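Local atomic coordinates of glycosyltransferase Gtf1 (Streptococcus pneumoniae, PDB entry 4PQG), a protein that belongs to the GT-B class of glycosyltransferases, with two parallel-sheet domains, an extended antiparallel beta-sheet domain and bound uridine-5'-diphosphate. Residues Ile441-Gln445 and Asn446-Ile450; Tyr486-Ala489 and Glu490-Thr494. All coordinates share one frame; numbering follows the deposited sequence.

Contact 1: Ile441-Gln445 and Asn446-Ile450; sequences IEDGQ and NGYLI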
ATOM      1  N   ILE A 441     -22.539   5.187  -0.577  1.00 26.42           N
ATOM      2  CA  ILE A 441     -23.728   4.924   0.242  1.00 28.33           C
ATOM      3  C   ILE A 441     -24.845   5.903  -0.118  1.00 29.64           C
ATOM      4  O   ILE A 441     -24.669   7.123  -0.039  1.00 29.65           O
ATOM      5  CB  ILE A 441     -23.445   5.003   1.767  1.00 28.06           C
ATOM      6  CG1 ILE A 441     -22.173   4.234   2.140  1.00 28.20           C
ATOM      7  CG2 ILE A 441     -24.636   4.479   2.567  1.00 28.47           C
ATOM      8  CD1 ILE A 441     -21.816   4.295   3.618  1.00 28.06           C
ATOM      9  N   GLU A 442     -25.978   5.349  -0.550  1.00 32.13           N
ATOM     10  CA  GLU A 442     -27.234   6.098  -0.717  1.00 34.52           C
ATOM     11  C   GLU A 442     -28.084   5.817   0.505  1.00 32.18           C
ATOM     12  O   GLU A 442     -28.643   4.725   0.631  1.00 29.58           O
ATOM     13  CB  GLU A 442     -27.999   5.612  -1.947  1.00 38.88           C
ATOM     14  CG  GLU A 442     -27.275   5.798  -3.262  1.00 46.07           C
ATOM     15  CD  GLU A 442     -27.661   7.074  -3.973  1.00 50.77           C
ATOM     16  OE1 GLU A 442     -28.545   7.805  -3.469  1.00 53.11           O
ATOM     17  OE2 GLU A 442     -27.067   7.335  -5.040  1.00 55.02           O
ATOM     18  N   ASP A 443     -28.174   6.790   1.409  1.00 31.74           N
ATOM     19  CA  ASP A 443     -28.826   6.546   2.693  1.00 29.86           C
ATOM     20  C   ASP A 443     -30.222   5.981   2.490  1.00 29.15           C
ATOM     21  O   ASP A 443     -31.036   6.572   1.782  1.00 27.69           O
ATOM     22  CB  ASP A 443     -28.899   7.821   3.536  1.00 31.27           C
ATOM     23  CG  ASP A 443     -29.435   7.552   4.937  1.00 32.64           C
ATOM     24  OD1 ASP A 443     -28.932   6.623   5.600  1.00 31.51           O
ATOM     25  OD2 ASP A 443     -30.374   8.258   5.370  1.00 34.48           O
ATOM     26  N   GLY A 444     -30.474   4.830   3.102  1.00 28.74           N
ATOM     27  CA  GLY A 444     -31.777   4.198   3.052  1.00 29.05           C
ATOM     28  C   GLY A 444     -32.009   3.345   1.819  1.00 30.90           C
ATOM     29  O   GLY A 444     -33.022   2.654   1.744  1.00 30.10           O
ATOM     30  N   GLN A 445     -31.092   3.397   0.850  1.00 29.14           N
ATOM     31  CA  GLN A 445     -31.243   2.640  -0.402  1.00 28.31           C
ATOM     32  C   GLN A 445     -30.280   1.465  -0.460  1.00 28.67           C
ATOM     33  O   GLN A 445     -30.683   0.349  -0.795  1.00 29.20           O
ATOM     34  CB  GLN A 445     -31.039   3.535  -1.637  1.00 29.83           C
ATOM     35  CG  GLN A 445     -32.011   4.710  -1.781  1.00 32.71           C
ATOM     36  CD  GLN A 445     -33.465   4.288  -1.965  1.00 35.62           C
ATOM     37  OE1 GLN A 445     -33.763   3.177  -2.418  1.00 36.22           O
ATOM     38  NE2 GLN A 445     -34.383   5.181  -1.603  1.00 38.24           N
ATOM     39  N   ASN A 446     -28.997   1.706  -0.158  1.00 26.15           N
ATOM     40  CA  ASN A 446     -28.050   0.588  -0.095  1.00 26.40           C
ATOM     41  C   ASN A 446     -27.368   0.463   1.264  1.00 26.27           C
ATOM     42  O   ASN A 446     -26.315  -0.158   1.391  1.00 25.37           O
ATOM     43  CB  ASN A 446     -27.033   0.637  -1.261  1.00 24.95           C
ATOM     44  CG  ASN A 446     -25.959   1.685  -1.062  1.00 24.37           C
ATOM     45  OD1 ASN A 446     -26.248   2.832  -0.699  1.00 24.77           O
ATOM     46  ND2 ASN A 446     -24.699   1.302  -1.307  1.00 22.74           N
ATOM     47  N   GLY A 447     -27.996   1.031   2.284  1.00 25.09           N
ATOM     48  CA  GLY A 447     -27.425   1.024   3.621  1.00 24.83           C
ATOM     49  C   GLY A 447     -27.795   2.312   4.311  1.00 25.11           C
ATOM     50  O   GLY A 447     -28.863   2.893   4.037  1.00 24.20           O
ATOM     51  N   TYR A 448     -26.913   2.765   5.198  1.00 24.63           N
ATOM     52  CA  TYR A 448     -27.161   3.966   5.993  1.00 23.38           C
ATOM     53  C   TYR A 448     -25.939   4.860   6.180  1.00 23.49           C
ATOM     54  O   TYR A 448     -24.837   4.382   6.431  1.00 23.59           O
ATOM     55  CB  TYR A 448     -27.654   3.591   7.374  1.00 24.39           C
ATOM     56  CG  TYR A 448     -28.921   2.785   7.420  1.00 25.80           C
ATOM     57  CD1 TYR A 448     -30.148   3.331   7.012  1.00 26.34           C
ATOM     58  CD2 TYR A 448     -28.903   1.478   7.905  1.00 25.85           C
ATOM     59  CE1 TYR A 448     -31.315   2.579   7.071  1.00 26.49           C
ATOM     60  CE2 TYR A 448     -30.061   0.730   7.978  1.00 26.63           C
ATOM     61  CZ  TYR A 448     -31.259   1.283   7.565  1.00 26.54           C
ATOM     62  OH  TYR A 448     -32.393   0.511   7.641  1.00 28.19           O
ATOM     63  N   LEU A 449     -26.167   6.161   6.075  1.00 21.78           N
ATOM     64  CA  LEU A 449     -25.199   7.146   6.455  1.00 23.04           C
ATOM     65  C   LEU A 449     -25.531   7.641   7.860  1.00 23.55           C
ATOM     66  O   LEU A 449     -26.634   8.102   8.120  1.00 24.17           O
ATOM     67  CB  LEU A 449     -25.180   8.298   5.451  1.00 22.49           C
ATOM     68  CG  LEU A 449     -24.533   8.005   4.092  1.00 22.60           C
ATOM     69  CD1 LEU A 449     -24.815   9.139   3.114  1.00 22.71           C
ATOM     70  CD2 LEU A 449     -23.036   7.786   4.212  1.00 22.83           C
ATOM     71  N   ILE A 450     -24.570   7.523   8.762  1.00 23.33           N
ATOM     72  CA  ILE A 450     -24.752   7.949  10.142  1.00 24.80           C
ATOM     73  C   ILE A 450     -24.124   9.323  10.349  1.00 26.05           C
ATOM     74  O   ILE A 450     -22.948   9.506  10.049  1.00 25.78           O
ATOM     75  CB  ILE A 450     -24.173   6.899  11.112  1.00 24.21           C
ATOM     76  CG1 ILE A 450     -24.926   5.573  10.909  1.00 23.86           C
ATOM     77  CG2 ILE A 450     -24.212   7.399  12.560  1.00 24.22           C
ATOM     78  CD1 ILE A 450     -24.489   4.424  11.788  1.00 23.22           C
TER
HETATM   79  O   HOH W   1     -28.312  10.507   6.532  1.00 48.59           O
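Glu442 and Asn446 grip each other twice across a tight turn. The amide oxygen OD1 of Asn446 takes the backbone N-H of Glu442 in its carbonyl plane; the OD1 to N distance of 2.5 Å is doubtful in detail, but the N-H points well at the oxygen (161° at the hydrogen). In return Glu442 O accepts Asn446 N at 3.1 Å. A chi1 of 76° tucks the Asn446 amide between its own backbone N and carbonyl carbon, turning it back toward Glu442, while ND2 bonds to Phe440 O at the end of the preceding helix. Glu442 O also holds Gln445 N.

Two further bonds lie along the turn. Gly444 N donates to Gly447 O at 2.7 Å; at Gly444 the positive phi of 84° suits a residue without a side chain. Asp443 OD1 receives Leu449 N at 2.8 Å, the donor standing above the carboxylate plane, and the same oxygen lies at the edge of the Tyr448 ring.

The apolar part is a branched pair: CD2 of Leu449 lies against CB of Ile441 at 3.7 Å.

Asn446 and Asp443 thus accept the backbone N-H of Glu442 and Leu449, so that side chains bond the chain where helix 436-440 gives way to strand 447-450.

Contact 2: Tyr486-Ala489 and Glu490-Thr494; sequences YQIA and EGFLT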
ATOM      1  N   TYR A 486     -25.213  -3.364  -5.890  1.00 28.22           N
ATOM      2  CA  TYR A 486     -24.886  -3.814  -7.257  1.00 27.56           C
ATOM      3  C   TYR A 486     -25.219  -2.741  -8.295  1.00 28.46           C
ATOM      4  O   TYR A 486     -24.441  -2.498  -9.233  1.00 28.98           O
ATOM      5  CB  TYR A 486     -25.668  -5.080  -7.581  1.00 27.15           C
ATOM      6  CG  TYR A 486     -25.137  -6.348  -6.960  1.00 27.09           C
ATOM      7  CD1 TYR A 486     -23.801  -6.725  -7.121  1.00 28.01           C
ATOM      8  CD2 TYR A 486     -25.986  -7.213  -6.253  1.00 27.20           C
ATOM      9  CE1 TYR A 486     -23.317  -7.907  -6.569  1.00 26.61           C
ATOM     10  CE2 TYR A 486     -25.509  -8.393  -5.699  1.00 26.18           C
ATOM     11  CZ  TYR A 486     -24.170  -8.734  -5.862  1.00 26.50           C
ATOM     12  OH  TYR A 486     -23.683  -9.907  -5.324  1.00 24.16           O
ATOM     13  N   GLN A 487     -26.363  -2.077  -8.121  1.00 27.56           N
ATOM     14  CA  GLN A 487     -26.740  -0.994  -9.017  1.00 28.07           C
ATOM     15  C   GLN A 487     -25.726   0.162  -8.983  1.00 26.97           C
ATOM     16  O   GLN A 487     -25.265   0.624 -10.040  1.00 24.04           O
ATOM     17  CB  GLN A 487     -28.160  -0.498  -8.709  1.00 30.86           C
ATOM     18  CG  GLN A 487     -28.709   0.520  -9.699  1.00 34.77           C
ATOM     19  CD  GLN A 487     -30.047   1.078  -9.248  1.00 37.52           C
ATOM     20  OE1 GLN A 487     -30.990   0.323  -9.002  1.00 38.69           O
ATOM     21  NE2 GLN A 487     -30.127   2.403  -9.107  1.00 37.66           N
ATOM     22  N   ILE A 488     -25.371   0.624  -7.780  1.00 25.44           N
ATOM     23  CA  ILE A 488     -24.340   1.660  -7.672  1.00 25.99           C
ATOM     24  C   ILE A 488     -23.026   1.179  -8.306  1.00 25.36           C
ATOM     25  O   ILE A 488     -22.373   1.922  -9.041  1.00 26.09           O
ATOM     26  CB  ILE A 488     -24.094   2.109  -6.206  1.00 25.91           C
ATOM     27  CG1 ILE A 488     -25.310   2.901  -5.681  1.00 26.00           C
ATOM     28  CG2 ILE A 488     -22.793   2.910  -6.106  1.00 23.36           C
ATOM     29  CD1 ILE A 488     -25.372   3.026  -4.172  1.00 27.16           C
ATOM     30  N   ALA A 489     -22.679  -0.075  -8.038  1.00 25.52           N
ATOM     31  CA  ALA A 489     -21.416  -0.662  -8.476  1.00 26.38           C
ATOM     32  C   ALA A 489     -21.239  -0.637  -9.988  1.00 27.89           C
ATOM     33  O   ALA A 489     -20.114  -0.525 -10.481  1.00 26.83           O
ATOM     34  CB  ALA A 489     -21.292  -2.084  -7.954  1.00 25.49           C
ATOM     35  N   GLU A 490     -22.345  -0.726 -10.730  1.00 28.55           N
ATOM     36  CA  GLU A 490     -22.282  -0.704 -12.196  1.00 29.74           C
ATOM     37  C   GLU A 490     -21.693   0.609 -12.684  1.00 28.49           C
ATOM     38  O   GLU A 490     -21.191   0.694 -13.802  1.00 29.27           O
ATOM     39  CB  GLU A 490     -23.676  -0.895 -12.804  1.00 33.33           C
ATOM     40  CG  GLU A 490     -24.240  -2.297 -12.696  1.00 36.40           C
ATOM     41  CD  GLU A 490     -25.737  -2.313 -12.978  1.00 41.41           C
ATOM     42  OE1 GLU A 490     -26.161  -1.698 -13.979  1.00 44.39           O
ATOM     43  OE2 GLU A 490     -26.499  -2.916 -12.191  1.00 42.92           O
ATOM     44  N   GLY A 491     -21.750   1.634 -11.837  1.00 26.66           N
ATOM     45  CA  GLY A 491     -21.124   2.908 -12.142  1.00 26.59           C
ATOM     46  C   GLY A 491     -19.610   2.906 -11.942  1.00 27.39           C
ATOM     47  O   GLY A 491     -18.958   3.906 -12.222  1.00 28.05           O
ATOM     48  N   PHE A 492     -19.049   1.799 -11.460  1.00 26.13           N
ATOM     49  CA  PHE A 492     -17.607   1.744 -11.142  1.00 27.40           C
ATOM     50  C   PHE A 492     -16.916   0.573 -11.833  1.00 28.61           C
ATOM     51  O   PHE A 492     -15.911   0.043 -11.341  1.00 27.01           O
ATOM     52  CB  PHE A 492     -17.382   1.718  -9.606  1.00 26.48           C
ATOM     53  CG  PHE A 492     -17.816   2.985  -8.931  1.00 26.65           C
ATOM     54  CD1 PHE A 492     -16.920   4.032  -8.752  1.00 26.59           C
ATOM     55  CD2 PHE A 492     -19.147   3.160  -8.541  1.00 26.47           C
ATOM     56  CE1 PHE A 492     -17.324   5.218  -8.168  1.00 26.72           C
ATOM     57  CE2 PHE A 492     -19.564   4.338  -7.953  1.00 27.43           C
ATOM     58  CZ  PHE A 492     -18.652   5.372  -7.764  1.00 28.21           C
ATOM     59  N   LEU A 493     -17.459   0.167 -12.981  1.00 28.09           N
ATOM     60  CA  LEU A 493     -16.926  -1.002 -13.684  1.00 29.16           C
ATOM     61  C   LEU A 493     -15.671  -0.653 -14.483  1.00 27.50           C
ATOM     62  O   LEU A 493     -15.535   0.470 -14.959  1.00 26.32           O
ATOM     63  CB  LEU A 493     -17.991  -1.660 -14.577  1.00 29.79           C
ATOM     64  CG  LEU A 493     -19.211  -2.302 -13.903  1.00 29.67           C
ATOM     65  CD1 LEU A 493     -20.159  -2.848 -14.976  1.00 31.05           C
ATOM     66  CD2 LEU A 493     -18.820  -3.397 -12.916  1.00 28.93           C
ATOM     67  N   THR A 494     -14.770  -1.627 -14.611  1.00 28.55           N
ATOM     68  CA  THR A 494     -13.500  -1.473 -15.349  1.00 31.23           C
ATOM     69  C   THR A 494     -13.676  -0.911 -16.772  1.00 32.22           C
ATOM     70  O   THR A 494     -12.927  -0.019 -17.196  1.00 31.33           O
ATOM     71  CB  THR A 494     -12.712  -2.805 -15.391  1.00 32.59           C
ATOM     72  OG1 THR A 494     -12.437  -3.239 -14.050  1.00 34.37           O
ATOM     73  CG2 THR A 494     -11.389  -2.648 -16.144  1.00 31.18           C
TER
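Glu490 opens the segment with its backbone N shared between two carbonyls of the last helical turn: Tyr486 O at 3.1 Å and Gln487 O at 3.3 Å. The first is an i to i+4 bond and the second an i to i+3 bond. Both are bent, at 136° at the hydrogen, as expected when one N-H is divided between two acceptors. The side chain of Glu490 runs back along the helix, its CG 3.5 Å from Tyr486 O, and its charged end suits the exposed surface.

Gly491 follows with only an i to i+3 bond, its N reaching Ile488 O at 2.9 Å from above the carbonyl plane. The direction a CB would take from Gly491 leads close to that same oxygen, so the absence of a side chain suits the place.

Phe492 repeats the i to i+3 pattern: its N lies 2.7 Å from Ala489 O, again above the carbonyl plane. With CG anti to its carbonyl carbon (chi1 -66°), the ring lies alongside Ile488, both side chains pointing the same way, and its CE2 is 4.0 Å from Ile488 CG2. Ile488 O and Ala489 O both sit at the ring edge, CD2 coming within 3.5 Å of the former. Beyond this pair the ring meets that of Phe440.

Leu493 brings CG and CD2 to 4.0 Å from Ala489 O and occupies the N-cap position of the next helix, where its N bonds to Glu496. Thr494 begins that helix, its OG1 bonded to Asp317 and Ser315.

Bonds from Gly491 N and Phe492 N, reaching three residues back, give Ile488 O and Ala489 O their N-H partners, while the Ile488-Phe492 pair lends the turn an apolar flank.

In the fold
The two contacts lie in series along the chain and neither nests within the other nor crosses it. Contact 1 closes the short loop between helix 436-440 and strand 447-450, an outermost strand of the six-stranded parallel sheet, paired with strand 428-431. The chain then runs through helix 458-474 and into helix 478-489, from which contact 2 closes the turn into helix 494-508. In space they meet again: Ile488 of contact 2 places CD1 3.4 Å from Asn446 ND2 and 3.5 Å from Glu442 CG of contact 1. Helix 478-489 thereby packs on the loop leading into the edge strand, while backbone bonds from Phe492 and Thr494 to Ile316 join contact 2 to the segment around Ser315 and Asp317.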